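Local coordinates for N-deoxyribosyltransferase (PDB 6EVS), which probably catalyses the transfer of 2-deoxyribose from a deoxyribonucleoside to another nucleobase, making new nucleosides, at residues Ala66-Gly71 against Pro95-Ser100. Numbering follows the deposited sequence.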
loop_
_atom_site.group_PDB
_atom_site.type_symbol
_atom_site.label_atom_id
_atom_site.label_comp_id
_atom_site.label_asym_id
_atom_site.label_seq_id
_atom_site.Cartn_x
_atom_site.Cartn_y
_atom_site.Cartn_z
ATOM N N ALA A 66 9.313 2.793 11.787
ATOM C CA ALA A 66 9.499 4.201 12.113
ATOM C C ALA A 66 8.229 5.014 11.846
ATOM O O ALA A 66 7.443 4.691 10.953
ATOM C CB ALA A 66 10.635 4.787 11.271
ATOM N N ASP A 67 8.049 6.092 12.631
ATOM C CA ASP A 67 7.047 7.122 12.341
ATOM C C ASP A 67 7.502 8.062 11.236
ATOM O O ASP A 67 6.685 8.533 10.430
ATOM C CB ASP A 67 6.757 7.946 13.597
ATOM C CG ASP A 67 6.187 7.097 14.726
ATOM O OD1 ASP A 67 6.703 7.204 15.877
ATOM O OD2 ASP A 67 5.267 6.281 14.424
ATOM N N ILE A 68 8.806 8.352 11.204
ATOM C CA ILE A 68 9.396 9.399 10.379
ATOM C C ILE A 68 10.737 8.876 9.875
ATOM O O ILE A 68 11.483 8.242 10.631
ATOM C CB ILE A 68 9.649 10.692 11.183
ATOM C CG1 ILE A 68 8.347 11.309 11.697
ATOM C CG2 ILE A 68 10.517 11.698 10.382
ATOM C CD1 ILE A 68 8.586 12.254 12.858
ATOM N N THR A 69 11.052 9.156 8.621
ATOM C CA THR A 69 12.381 8.915 8.086
ATOM C C THR A 69 13.130 10.238 7.982
ATOM O O THR A 69 12.695 11.158 7.276
ATOM C CB THR A 69 12.352 8.241 6.725
ATOM O OG1 THR A 69 11.822 6.916 6.871
ATOM C CG2 THR A 69 13.813 8.223 6.064
ATOM N N PHE A 70 14.271 10.330 8.672
ATOM C CA PHE A 70 15.098 11.538 8.696
ATOM C C PHE A 70 16.341 11.262 7.864
ATOM O O PHE A 70 17.139 10.391 8.218
ATOM C CB PHE A 70 15.463 11.902 10.137
ATOM C CG PHE A 70 16.133 13.251 10.282
ATOM C CD1 PHE A 70 15.435 14.341 10.787
ATOM C CD2 PHE A 70 17.470 13.420 9.930
ATOM C CE1 PHE A 70 16.049 15.581 10.912
ATOM C CE2 PHE A 70 18.084 14.660 10.058
ATOM C CZ PHE A 70 17.371 15.735 10.555
ATOM N N GLY A 71 16.502 11.987 6.761
ATOM C CA GLY A 71 17.568 11.728 5.809
ATOM C C GLY A 71 18.634 12.804 5.883
ATOM O O GLY A 71 18.355 13.946 6.262
ATOM N N PRO A 95 6.383 10.365 6.815
ATOM C CA PRO A 95 6.843 11.738 6.555
ATOM C C PRO A 95 8.367 11.763 6.466
ATOM O O PRO A 95 9.062 11.145 7.277
ATOM C CB PRO A 95 6.320 12.522 7.759
ATOM C CG PRO A 95 5.004 11.811 8.094
ATOM C CD PRO A 95 5.404 10.317 7.921
ATOM N N VAL A 96 8.884 12.429 5.444
ATOM C CA VAL A 96 10.325 12.511 5.234
ATOM C C VAL A 96 10.822 13.870 5.698
ATOM O O VAL A 96 10.337 14.905 5.234
ATOM C CB VAL A 96 10.701 12.267 3.763
ATOM C CG1 VAL A 96 12.152 12.666 3.531
ATOM C CG2 VAL A 96 10.479 10.824 3.393
ATOM N N MET A 97 11.797 13.863 6.606
ATOM C CA MET A 97 12.563 15.045 6.954
ATOM C C MET A 97 13.965 14.931 6.369
ATOM O O MET A 97 14.556 13.848 6.346
ATOM C CB MET A 97 12.646 15.254 8.468
ATOM C CG MET A 97 11.296 15.670 9.119
ATOM S SD MET A 97 11.364 15.265 10.860
ATOM C CE MET A 97 11.765 16.746 11.721
ATOM N N LEU A 98 14.500 16.051 5.899
ATOM C CA LEU A 98 15.781 16.032 5.209
ATOM C C LEU A 98 16.668 17.133 5.765
ATOM O O LEU A 98 16.214 18.261 5.992
ATOM C CB LEU A 98 15.592 16.193 3.692
ATOM C CG LEU A 98 16.780 15.843 2.791
ATOM C CD1 LEU A 98 16.987 14.339 2.739
ATOM C CD2 LEU A 98 16.589 16.409 1.387
ATOM N N PHE A 99 17.931 16.788 5.996
ATOM C CA PHE A 99 18.946 17.720 6.447
ATOM C C PHE A 99 20.053 17.751 5.401
ATOM O O PHE A 99 20.568 16.702 5.006
ATOM C CB PHE A 99 19.506 17.317 7.822
ATOM C CG PHE A 99 20.551 18.273 8.350
ATOM C CD1 PHE A 99 21.887 18.068 8.086
ATOM C CD2 PHE A 99 20.186 19.380 9.104
ATOM C CE1 PHE A 99 22.850 18.957 8.552
ATOM C CE2 PHE A 99 21.147 20.271 9.578
ATOM C CZ PHE A 99 22.472 20.055 9.306
ATOM N N SER A 100 20.414 18.941 4.939
ATOM C CA SER A 100 21.500 19.024 3.956
ATOM C C SER A 100 22.661 19.811 4.546
ATOM O O SER A 100 22.516 21.022 4.801
ATOM C CB SER A 100 21.020 19.658 2.643
ATOM O OG SER A 100 22.083 19.839 1.713
#
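Met97 and Phe70 face each other across two neighbouring parallel strands, and their side chains, with that of Ile68, pack together on one face of the sheet. CD1 of Phe70 lies 3.7 Å from Met97 CB, which comes at the ring obliquely. In Met97, chi1 (-70°) puts CG anti to the carbonyl carbon, and from there the chain leads SD to 3.7 Å from Ile68 CG2. The sulfur stands at the edge of the Phe70 ring, 5.5 Å from SD to the ring centroid, a Met-aromatic contact. Farther along, Phe99 runs beside Phe70 and points the same way; its CB packs 3.8 Å from both CE2 and CZ of Phe70. Strand 3-7 adds Ile4 and Leu6 to the Phe70 side, while Phe118 of strand 116-118 reaches both Met97 and Phe99.

The backbones are joined by a parallel ladder in which Thr69 and Gly71 each give an N-H and receive one, bonding to Pro95, Met97 and Phe99. The bond from Gly71 N to Met97 O is short and nearly straight, 2.7 Å with 170° at the hydrogen, and the CA-H of Phe70 also approaches that oxygen. At the start of the ladder, the Pro95 ring sets CD 3.3 Å from Asp67 O. On the opposite face, Leu98 swings CD1 over the side-chain-less Gly71, to 3.8 Å from Gly71 O, while Leu86 of helix 80-91 packs on Thr69, Val96 and Leu98.

This is the direct pairing within a beta-alpha-beta unit at the centre of a parallel sheet in strand order 2-1-3-4-5. Ile68 and Phe70 turn their backbone bonds the other way, to strand 3-7, so strand 68-72 is held on both edges, and the largely buried contact combines backbone hydrogen bonds with apolar packing.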